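WbbM protein (Klebsiella pneumoniae, PDB 6U4B) is a bifunctional glycosyltransferase that binds magnesium and acts as an O-antigen polymerase. Local coordinates at residues I150-P155 against F216-D221; K192-Y197 against S227-S232; T199-F204 against F262-I267. One frame throughout, in Å; residues are numbered along the deposited sequence.

Interaction 1: residues I150-P155 against F216-D221; sequences IDILLP and FVMRKD
Strand segments 152-155 and 216-219 run antiparallel as neighbours, their axes 4.5 Å apart at closest and 170° between their directions. Leu153 and Val217 form the hydrogen-bonded pair: Leu153 N gives a short, straight bond to Val217 O at 2.6 Å, and Val217 N returns one to Leu153 O at 2.8 Å. Ile152 and Met218 are the non-hydrogen-bonded pair next to them. Beyond it, Arg219 N reaches Asp151 O at 3.0 Å, a more bent bond that carries the pairing up to the N-cap of helix 220-240.

Side chains alternate between the faces of the sheet. On one, Leu153 and Val217 lie alongside each other, pointing the same way, with Leu153 CD1 4.1 Å from Val217 CB. On the other, Ile152 CG1 rests 3.7 Å from Met218 CB. Met218 CG sits between the backbone N and carbonyl carbon (chi1 62°), and a later bend in the chain lays CE over one face of the Phe216 ring, 3.4 Å above its plane and displaced toward the rim. Leu154 and Phe216 meet through their CB atoms.

At the strand end Asp151 OD2 makes a salt bridge with Arg219 NH1 at 2.9 Å. Only these two atoms come within bonding distance; the carboxylate and guanidinium planes are 76° apart, and the hydrogen bond is weak. Ile150 O lies loosely over the centre of one guanidinium face, while Asp151 OD1 accepts from Lys276 N.

Three backbone bonds, the two of the Leu153-Val217 pair and the more bent one at Arg219, set the register. The charged pair adds an electrostatic tie at the margin; with Glu274 also close to Asp151 OD1, the arginine may offset some of the gathered negative charge.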
loop_
_atom_site.group_PDB
_atom_site.type_symbol
_atom_site.label_atom_id
_atom_site.label_comp_id
_atom_site.label_asym_id
_atom_site.label_seq_id
_atom_site.Cartn_x
_atom_site.Cartn_y
_atom_site.Cartn_z
ATOM N N ILE A 150 -29.191 -3.295 -58.900
ATOM C CA ILE A 150 -30.188 -2.963 -57.892
ATOM C C ILE A 150 -29.657 -1.839 -57.016
ATOM O O ILE A 150 -28.457 -1.752 -56.735
ATOM C CB ILE A 150 -30.553 -4.206 -57.051
ATOM C CG1 ILE A 150 -30.851 -5.396 -57.963
ATOM C CG2 ILE A 150 -31.758 -3.923 -56.160
ATOM C CD1 ILE A 150 -31.998 -5.154 -58.930
ATOM N N ASP A 151 -30.564 -0.963 -56.582
ATOM C CA ASP A 151 -30.201 0.122 -55.679
ATOM C C ASP A 151 -30.285 -0.295 -54.214
ATOM O O ASP A 151 -29.361 -0.036 -53.437
ATOM C CB ASP A 151 -31.097 1.340 -55.924
ATOM C CG ASP A 151 -30.922 1.929 -57.311
ATOM O OD1 ASP A 151 -31.867 1.836 -58.123
ATOM O OD2 ASP A 151 -29.833 2.481 -57.593
ATOM N N ILE A 152 -31.383 -0.942 -53.826
ATOM C CA ILE A 152 -31.625 -1.330 -52.440
ATOM C C ILE A 152 -32.194 -2.741 -52.419
ATOM O O ILE A 152 -33.134 -3.045 -53.161
ATOM C CB ILE A 152 -32.591 -0.364 -51.725
ATOM C CG1 ILE A 152 -32.005 1.046 -51.651
ATOM C CG2 ILE A 152 -32.922 -0.872 -50.325
ATOM C CD1 ILE A 152 -32.943 2.054 -51.038
ATOM N N LEU A 153 -31.636 -3.594 -51.560
ATOM C CA LEU A 153 -32.175 -4.919 -51.288
ATOM C C LEU A 153 -32.590 -4.981 -49.826
ATOM O O LEU A 153 -31.927 -4.398 -48.963
ATOM C CB LEU A 153 -31.154 -6.023 -51.599
ATOM C CG LEU A 153 -30.538 -6.058 -53.003
ATOM C CD1 LEU A 153 -29.312 -5.156 -53.103
ATOM C CD2 LEU A 153 -30.191 -7.483 -53.389
ATOM N N LEU A 154 -33.688 -5.689 -49.550
ATOM C CA LEU A 154 -34.237 -5.735 -48.198
ATOM C C LEU A 154 -35.323 -6.806 -48.117
ATOM O O LEU A 154 -35.698 -7.374 -49.149
ATOM C CB LEU A 154 -34.763 -4.350 -47.785
ATOM C CG LEU A 154 -35.989 -3.675 -48.402
ATOM C CD1 LEU A 154 -36.248 -2.362 -47.675
ATOM C CD2 LEU A 154 -35.799 -3.417 -49.875
ATOM N N PRO A 155 -35.827 -7.145 -46.919
ATOM C CA PRO A 155 -36.855 -8.191 -46.830
ATOM C C PRO A 155 -38.200 -7.772 -47.394
ATOM O O PRO A 155 -38.380 -6.621 -47.811
ATOM C CB PRO A 155 -36.951 -8.456 -45.321
ATOM C CG PRO A 155 -36.450 -7.223 -44.685
ATOM C CD PRO A 155 -35.350 -6.756 -45.581
ATOM N N PHE A 216 -30.788 -4.607 -44.495
ATOM C CA PHE A 216 -30.840 -4.157 -45.880
ATOM C C PHE A 216 -29.446 -4.221 -46.485
ATOM O O PHE A 216 -28.445 -4.349 -45.779
ATOM C CB PHE A 216 -31.401 -2.731 -45.991
ATOM C CG PHE A 216 -30.628 -1.703 -45.198
ATOM C CD1 PHE A 216 -31.085 -1.272 -43.964
ATOM C CD2 PHE A 216 -29.449 -1.164 -45.692
ATOM C CE1 PHE A 216 -30.380 -0.325 -43.236
ATOM C CE2 PHE A 216 -28.739 -0.221 -44.970
ATOM C CZ PHE A 216 -29.206 0.201 -43.741
ATOM N N VAL A 217 -29.408 -4.134 -47.812
ATOM C CA VAL A 217 -28.194 -3.863 -48.572
ATOM C C VAL A 217 -28.529 -2.754 -49.557
ATOM O O VAL A 217 -29.499 -2.869 -50.315
ATOM C CB VAL A 217 -27.678 -5.107 -49.324
ATOM C CG1 VAL A 217 -26.308 -4.827 -49.933
ATOM C CG2 VAL A 217 -27.626 -6.322 -48.406
ATOM N N MET A 218 -27.748 -1.676 -49.545
ATOM C CA MET A 218 -28.016 -0.569 -50.451
ATOM C C MET A 218 -26.714 -0.029 -51.022
ATOM O O MET A 218 -25.621 -0.312 -50.523
ATOM C CB MET A 218 -28.807 0.551 -49.767
ATOM C CG MET A 218 -28.101 1.202 -48.603
ATOM S SD MET A 218 -29.079 2.553 -47.920
ATOM C CE MET A 218 -30.537 1.679 -47.363
ATOM N N ARG A 219 -26.856 0.754 -52.090
ATOM C CA ARG A 219 -25.715 1.308 -52.797
ATOM C C ARG A 219 -24.964 2.301 -51.917
ATOM O O ARG A 219 -25.541 2.959 -51.045
ATOM C CB ARG A 219 -26.174 1.988 -54.089
ATOM C CG ARG A 219 -25.042 2.369 -55.030
ATOM C CD ARG A 219 -25.094 1.569 -56.318
ATOM N NE ARG A 219 -26.163 2.025 -57.202
ATOM C CZ ARG A 219 -26.392 1.530 -58.414
ATOM N NH1 ARG A 219 -27.385 2.010 -59.152
ATOM N NH2 ARG A 219 -25.630 0.555 -58.890
ATOM N N LYS A 220 -23.655 2.398 -52.165
ATOM C CA LYS A 220 -22.770 3.232 -51.355
ATOM C C LYS A 220 -23.279 4.667 -51.245
ATOM O O LYS A 220 -23.297 5.252 -50.157
ATOM C CB LYS A 220 -21.362 3.203 -51.951
ATOM C CG LYS A 220 -20.389 4.220 -51.382
ATOM C CD LYS A 220 -19.092 4.190 -52.180
ATOM C CE LYS A 220 -18.200 5.381 -51.874
ATOM N NZ LYS A 220 -17.058 5.464 -52.828
ATOM N N ASP A 221 -23.707 5.248 -52.368
ATOM C CA ASP A 221 -24.163 6.635 -52.347
ATOM C C ASP A 221 -25.516 6.769 -51.656
ATOM O O ASP A 221 -25.771 7.768 -50.972
ATOM C CB ASP A 221 -24.219 7.185 -53.768
ATOM C CG ASP A 221 -22.839 7.443 -54.338
ATOM O OD1 ASP A 221 -21.969 7.946 -53.588
ATOM O OD2 ASP A 221 -22.619 7.147 -55.533
#

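Interaction 2: residues K192-Y197 against S227-S232; sequences KLYPEY and SEWLFS
Trp229 and Tyr194 are aimed at each other by their first torsions: Trp229 CG is anti to its own backbone N (chi1 177°), which swings the indole out from helix 227-232, and Tyr194 CG is anti to its carbonyl carbon, which lays the phenol against it. The indole enters between two tyrosines that lie on opposite sides of its plane.

Toward Tyr194 the approach is oblique. The five-membered ring and the phenol are inclined by 45°, and Trp229 CD1 stands over the centre of the tyrosine face, 3.5 Å from Tyr194 CE2. Toward Tyr197 the rings are flatter, at 23°, making an offset stack with centroids 4.5 Å apart. Here Trp229 NE1 lies over one face of the phenol, displaced to the rim and 3.3 Å from Tyr197 CZ, while the six-membered part of the indole reaches back along the ring, with Trp229 CZ2 3.7 Å from Tyr197 CE2.

The far end of Tyr194 is fixed by a short hydrogen bond of 2.6 Å from its OH to Ser232 OG, which lies in the plane of the phenol at its edge. Ser232 OG in turn donates a hydrogen bond to Trp229 O at 2.8 Å, one turn back, so the serine hydroxyl is gripped on both counts and ties the tyrosine to the same helix that carries the tryptophan.

Lys268 makes a cation-pi contact with Tyr197, and Tyr265 packs against Trp229. Tyr194, Tyr197 and Trp229 thus form an aromatic cluster, joining the turn that follows helix 180-193 to the long helix 220-240.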
loop_
_atom_site.group_PDB
_atom_site.type_symbol
_atom_site.label_atom_id
_atom_site.label_comp_id
_atom_site.label_asym_id
_atom_site.label_seq_id
_atom_site.Cartn_x
_atom_site.Cartn_y
_atom_site.Cartn_z
ATOM N N LYS A 192 -39.944 19.747 -40.267
ATOM C CA LYS A 192 -39.220 21.009 -40.150
ATOM C C LYS A 192 -37.908 20.971 -40.923
ATOM O O LYS A 192 -37.617 21.874 -41.714
ATOM C CB LYS A 192 -38.959 21.336 -38.682
ATOM C CG LYS A 192 -38.025 22.521 -38.488
ATOM C CD LYS A 192 -37.492 22.610 -37.068
ATOM C CE LYS A 192 -38.579 23.004 -36.084
ATOM N NZ LYS A 192 -38.027 23.167 -34.707
ATOM N N LEU A 193 -37.100 19.934 -40.704
ATOM C CA LEU A 193 -35.783 19.868 -41.325
ATOM C C LEU A 193 -35.855 19.552 -42.811
ATOM O O LEU A 193 -35.037 20.063 -43.584
ATOM C CB LEU A 193 -34.916 18.828 -40.607
ATOM C CG LEU A 193 -34.572 19.153 -39.148
ATOM C CD1 LEU A 193 -33.594 18.135 -38.584
ATOM C CD2 LEU A 193 -34.013 20.564 -39.035
ATOM N N TYR A 194 -36.825 18.739 -43.230
ATOM C CA TYR A 194 -36.947 18.298 -44.618
ATOM C C TYR A 194 -38.394 18.464 -45.068
ATOM O O TYR A 194 -39.160 17.490 -45.112
ATOM C CB TYR A 194 -36.475 16.853 -44.773
ATOM C CG TYR A 194 -35.074 16.614 -44.257
ATOM C CD1 TYR A 194 -33.967 16.945 -45.025
ATOM C CD2 TYR A 194 -34.859 16.055 -43.002
ATOM C CE1 TYR A 194 -32.683 16.728 -44.560
ATOM C CE2 TYR A 194 -33.578 15.833 -42.529
ATOM C CZ TYR A 194 -32.495 16.171 -43.312
ATOM O OH TYR A 194 -31.219 15.953 -42.846
ATOM N N PRO A 195 -38.801 19.688 -45.409
ATOM C CA PRO A 195 -40.193 19.904 -45.840
ATOM C C PRO A 195 -40.598 19.077 -47.049
ATOM O O PRO A 195 -41.787 18.766 -47.203
ATOM C CB PRO A 195 -40.231 21.407 -46.152
ATOM C CG PRO A 195 -39.122 21.992 -45.344
ATOM C CD PRO A 195 -38.043 20.949 -45.320
ATOM N N GLU A 196 -39.649 18.699 -47.906
ATOM C CA GLU A 196 -39.966 17.935 -49.108
ATOM C C GLU A 196 -40.414 16.506 -48.812
ATOM O O GLU A 196 -40.741 15.777 -49.755
ATOM C CB GLU A 196 -38.759 17.914 -50.051
ATOM C CG GLU A 196 -37.545 17.150 -49.526
ATOM C CD GLU A 196 -36.629 17.999 -48.662
ATOM O OE1 GLU A 196 -37.131 18.897 -47.955
ATOM O OE2 GLU A 196 -35.400 17.770 -48.696
ATOM N N TYR A 197 -40.445 16.091 -47.548
ATOM C CA TYR A 197 -40.821 14.736 -47.170
ATOM C C TYR A 197 -42.257 14.623 -46.677
ATOM O O TYR A 197 -42.685 13.517 -46.331
ATOM C CB TYR A 197 -39.879 14.207 -46.082
ATOM C CG TYR A 197 -38.565 13.674 -46.598
ATOM C CD1 TYR A 197 -37.571 14.535 -47.044
ATOM C CD2 TYR A 197 -38.312 12.307 -46.627
ATOM C CE1 TYR A 197 -36.363 14.053 -47.511
ATOM C CE2 TYR A 197 -37.106 11.814 -47.090
ATOM C CZ TYR A 197 -36.136 12.692 -47.533
ATOM O OH TYR A 197 -34.936 12.210 -47.998
ATOM N N SER A 227 -27.742 7.884 -44.328
ATOM C CA SER A 227 -27.098 8.033 -43.027
ATOM C C SER A 227 -27.129 9.484 -42.560
ATOM O O SER A 227 -27.521 9.771 -41.422
ATOM C CB SER A 227 -25.658 7.519 -43.091
ATOM O OG SER A 227 -25.621 6.149 -43.456
ATOM N N GLU A 228 -26.711 10.413 -43.424
ATOM C CA GLU A 228 -26.748 11.827 -43.063
ATOM C C GLU A 228 -28.168 12.272 -42.744
ATOM O O GLU A 228 -28.388 13.057 -41.815
ATOM C CB GLU A 228 -26.162 12.674 -44.194
ATOM C CG GLU A 228 -24.669 12.487 -44.414
ATOM C CD GLU A 228 -24.184 13.155 -45.688
ATOM O OE1 GLU A 228 -25.032 13.528 -46.526
ATOM O OE2 GLU A 228 -22.955 13.306 -45.852
ATOM N N TRP A 229 -29.143 11.763 -43.497
ATOM C CA TRP A 229 -30.536 12.133 -43.277
ATOM C C TRP A 229 -31.066 11.537 -41.978
ATOM O O TRP A 229 -31.659 12.246 -41.155
ATOM C CB TRP A 229 -31.374 11.678 -44.474
ATOM C CG TRP A 229 -32.850 11.929 -44.360
ATOM C CD1 TRP A 229 -33.520 13.061 -44.724
ATOM C CD2 TRP A 229 -33.840 11.013 -43.878
ATOM N NE1 TRP A 229 -34.865 12.912 -44.486
ATOM C CE2 TRP A 229 -35.088 11.662 -43.969
ATOM C CE3 TRP A 229 -33.793 9.708 -43.373
ATOM C CZ2 TRP A 229 -36.278 11.053 -43.572
ATOM C CZ3 TRP A 229 -34.974 9.106 -42.980
ATOM C CH2 TRP A 229 -36.200 9.778 -43.081
ATOM N N LEU A 230 -30.851 10.235 -41.770
ATOM C CA LEU A 230 -31.422 9.563 -40.605
ATOM C C LEU A 230 -30.864 10.130 -39.305
ATOM O O LEU A 230 -31.619 10.447 -38.378
ATOM C CB LEU A 230 -31.160 8.060 -40.681
ATOM C CG LEU A 230 -31.571 7.250 -39.448
ATOM C CD1 LEU A 230 -33.086 7.214 -39.298
ATOM C CD2 LEU A 230 -30.995 5.839 -39.494
ATOM N N PHE A 231 -29.541 10.269 -39.215
ATOM C CA PHE A 231 -28.941 10.662 -37.948
ATOM C C PHE A 231 -29.061 12.154 -37.672
ATOM O O PHE A 231 -28.976 12.555 -36.508
ATOM C CB PHE A 231 -27.481 10.211 -37.896
ATOM C CG PHE A 231 -27.326 8.738 -37.656
ATOM C CD1 PHE A 231 -27.489 8.215 -36.386
ATOM C CD2 PHE A 231 -27.051 7.872 -38.702
ATOM C CE1 PHE A 231 -27.365 6.859 -36.157
ATOM C CE2 PHE A 231 -26.926 6.511 -38.480
ATOM C CZ PHE A 231 -27.084 6.005 -37.205
ATOM N N SER A 232 -29.268 12.982 -38.700
ATOM C CA SER A 232 -29.619 14.376 -38.444
ATOM C C SER A 232 -30.965 14.470 -37.737
ATOM O O SER A 232 -31.157 15.313 -36.852
ATOM C CB SER A 232 -29.644 15.169 -39.750
ATOM O OG SER A 232 -30.762 14.810 -40.544
#

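Interaction 3: residues T199-F204 against F262-I267; sequences TAIKTF and FNIYII
Phe204 and Asn263 make the tightest contact here: Asn263 CB lies over one face of the phenyl ring, 3.4 Å from Phe204 CD1, with the amide tilted only 15° from the ring plane. The Ile264 side chain crosses that of Phe204 at about a right angle, its CG1 3.8 Å from Phe204 CD2. At the base of the phenylalanine side chain, Ile267 CD1 reaches Phe204 CB at 3.6 Å.

Ile264 and Ile267 divide the work by branch. Ile264 turns CG1 to the phenylalanine and CG2 to Ile201, where it stands 3.7 Å from Ile201 CG1. Ile267 sends CD1 to Phe204, and its CG2, anti to the backbone N, touches Ala200 CB at 4.1 Å and the methyl of Thr203. The small side chain of Ala200 is consistent with the close approach of the backbones here, and its CB comes within 3.7 Å of Ile264 O. No hydrogen bond crosses the interface.

Polar groups are settled in the next shell. Thr203 OG1 bonds to Thr199 O at 2.8 Å within its own helix, which leaves CG2 for Ile267. Asn263 accepts from Tyr211 N through OD1 and gives ND2 to Glu259 O, two bonds that hold the amide's rotation and keep it nearly parallel to the ring.

The segment axes pass 8.5 Å apart with 120° between their directions, so helix 198-206 lies steeply across helix 253-272. Helix 180-193 covers the other side of Ile201 through Ile187 and Val190, and Phe262 and Ile266 turn from helix 253-272 toward Leu154 on strand 152-159.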
loop_
_atom_site.group_PDB
_atom_site.type_symbol
_atom_site.label_atom_id
_atom_site.label_comp_id
_atom_site.label_asym_id
_atom_site.label_seq_id
_atom_site.Cartn_x
_atom_site.Cartn_y
_atom_site.Cartn_z
ATOM N N THR A 199 -45.210 14.612 -48.020
ATOM C CA THR A 199 -46.066 13.660 -48.725
ATOM C C THR A 199 -45.606 12.225 -48.493
ATOM O O THR A 199 -46.433 11.311 -48.382
ATOM C CB THR A 199 -46.096 13.982 -50.222
ATOM O OG1 THR A 199 -46.598 15.311 -50.414
ATOM C CG2 THR A 199 -46.996 12.999 -50.969
ATOM N N ALA A 200 -44.291 12.006 -48.409
ATOM C CA ALA A 200 -43.786 10.670 -48.112
ATOM C C ALA A 200 -44.159 10.240 -46.698
ATOM O O ALA A 200 -44.424 9.058 -46.449
ATOM C CB ALA A 200 -42.271 10.626 -48.304
ATOM N N ILE A 201 -44.184 11.190 -45.759
ATOM C CA ILE A 201 -44.616 10.883 -44.397
ATOM C C ILE A 201 -46.079 10.461 -44.387
ATOM O O ILE A 201 -46.458 9.476 -43.740
ATOM C CB ILE A 201 -44.378 12.089 -43.472
ATOM C CG1 ILE A 201 -42.883 12.400 -43.370
ATOM C CG2 ILE A 201 -44.973 11.834 -42.095
ATOM C CD1 ILE A 201 -42.585 13.729 -42.701
ATOM N N LYS A 202 -46.926 11.208 -45.106
ATOM C CA LYS A 202 -48.346 10.874 -45.168
ATOM C C LYS A 202 -48.570 9.519 -45.825
ATOM O O LYS A 202 -49.421 8.740 -45.381
ATOM C CB LYS A 202 -49.114 11.951 -45.935
ATOM C CG LYS A 202 -49.163 13.311 -45.275
ATOM C CD LYS A 202 -50.115 14.219 -46.040
ATOM C CE LYS A 202 -50.143 15.616 -45.456
ATOM N NZ LYS A 202 -48.843 16.317 -45.632
ATOM N N THR A 203 -47.825 9.232 -46.895
ATOM C CA THR A 203 -48.002 7.975 -47.614
ATOM C C THR A 203 -47.724 6.783 -46.707
ATOM O O THR A 203 -48.517 5.835 -46.643
ATOM C CB THR A 203 -47.086 7.939 -48.839
ATOM O OG1 THR A 203 -47.393 9.040 -49.701
ATOM C CG2 THR A 203 -47.266 6.635 -49.603
ATOM N N PHE A 204 -46.602 6.820 -45.989
ATOM C CA PHE A 204 -46.244 5.705 -45.119
ATOM C C PHE A 204 -47.211 5.581 -43.950
ATOM O O PHE A 204 -47.665 4.478 -43.624
ATOM C CB PHE A 204 -44.814 5.869 -44.609
ATOM C CG PHE A 204 -44.480 4.950 -43.472
ATOM C CD1 PHE A 204 -44.349 3.588 -43.684
ATOM C CD2 PHE A 204 -44.315 5.443 -42.190
ATOM C CE1 PHE A 204 -44.047 2.732 -42.637
ATOM C CE2 PHE A 204 -44.013 4.597 -41.140
ATOM C CZ PHE A 204 -43.878 3.239 -41.362
ATOM N N PHE A 262 -36.927 4.751 -41.969
ATOM C CA PHE A 262 -36.404 3.987 -43.097
ATOM C C PHE A 262 -37.425 3.915 -44.229
ATOM O O PHE A 262 -37.093 4.125 -45.402
ATOM C CB PHE A 262 -36.011 2.590 -42.611
ATOM C CG PHE A 262 -35.304 1.749 -43.640
ATOM C CD1 PHE A 262 -34.170 2.215 -44.282
ATOM C CD2 PHE A 262 -35.756 0.473 -43.936
ATOM C CE1 PHE A 262 -33.516 1.435 -45.219
ATOM C CE2 PHE A 262 -35.107 -0.312 -44.870
ATOM C CZ PHE A 262 -33.986 0.170 -45.512
ATOM N N ASN A 263 -38.685 3.637 -43.887
ATOM C CA ASN A 263 -39.741 3.571 -44.893
ATOM C C ASN A 263 -40.035 4.942 -45.487
ATOM O O ASN A 263 -40.215 5.070 -46.703
ATOM C CB ASN A 263 -41.007 2.977 -44.280
ATOM C CG ASN A 263 -40.890 1.489 -44.031
ATOM O OD1 ASN A 263 -41.263 0.676 -44.880
ATOM N ND2 ASN A 263 -40.374 1.120 -42.865
ATOM N N ILE A 264 -40.109 5.975 -44.642
ATOM C CA ILE A 264 -40.361 7.327 -45.136
ATOM C C ILE A 264 -39.285 7.737 -46.131
ATOM O O ILE A 264 -39.575 8.354 -47.166
ATOM C CB ILE A 264 -40.453 8.313 -43.955
ATOM C CG1 ILE A 264 -41.676 7.992 -43.088
ATOM C CG2 ILE A 264 -40.494 9.750 -44.451
ATOM C CD1 ILE A 264 -41.740 8.785 -41.801
ATOM N N TYR A 265 -38.029 7.381 -45.848
ATOM C CA TYR A 265 -36.931 7.735 -46.740
ATOM C C TYR A 265 -37.033 7.002 -48.073
ATOM O O TYR A 265 -36.827 7.604 -49.133
ATOM C CB TYR A 265 -35.593 7.436 -46.062
ATOM C CG TYR A 265 -34.389 7.682 -46.943
ATOM C CD1 TYR A 265 -33.841 8.952 -47.066
ATOM C CD2 TYR A 265 -33.798 6.643 -47.649
ATOM C CE1 TYR A 265 -32.740 9.180 -47.872
ATOM C CE2 TYR A 265 -32.699 6.861 -48.457
ATOM C CZ TYR A 265 -32.174 8.129 -48.565
ATOM O OH TYR A 265 -31.077 8.344 -49.368
ATOM N N ILE A 266 -37.343 5.703 -48.041
ATOM C CA ILE A 266 -37.439 4.930 -49.275
ATOM C C ILE A 266 -38.600 5.422 -50.129
ATOM O O ILE A 266 -38.467 5.576 -51.349
ATOM C CB ILE A 266 -37.569 3.429 -48.959
ATOM C CG1 ILE A 266 -36.255 2.882 -48.398
ATOM C CG2 ILE A 266 -37.986 2.648 -50.201
ATOM C CD1 ILE A 266 -36.309 1.415 -48.045
ATOM N N ILE A 267 -39.752 5.682 -49.505
ATOM C CA ILE A 267 -40.924 6.133 -50.251
ATOM C C ILE A 267 -40.635 7.455 -50.949
ATOM O O ILE A 267 -41.071 7.684 -52.084
ATOM C CB ILE A 267 -42.141 6.230 -49.311
ATOM C CG1 ILE A 267 -42.592 4.830 -48.885
ATOM C CG2 ILE A 267 -43.285 6.991 -49.973
ATOM C CD1 ILE A 267 -43.694 4.832 -47.857
#

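In the fold
Helix 253-272 connects the three contacts. Interactions 2 and 3, with centres 12 Å apart, meet where Trp229 CZ3 packs on Tyr265 CB at 3.6 Å and Tyr197 OH on Tyr265 CD1 at 3.6 Å. Interactions 1 and 3 have centres 17 Å apart, and Phe262 CZ reaches Phe216 CD1 at 3.6 Å, with Leu154 and Met218 beside it. Interactions 1 and 2 do not touch, their nearest atoms being about 7 Å apart, but helix 220-240 runs through both. All three belong to the DUF4422 part of the chain and lie away from the magnesium held by Asp406, Asp408 and His560; they are structural, strand pairing in interaction 1, side-chain packing in the others.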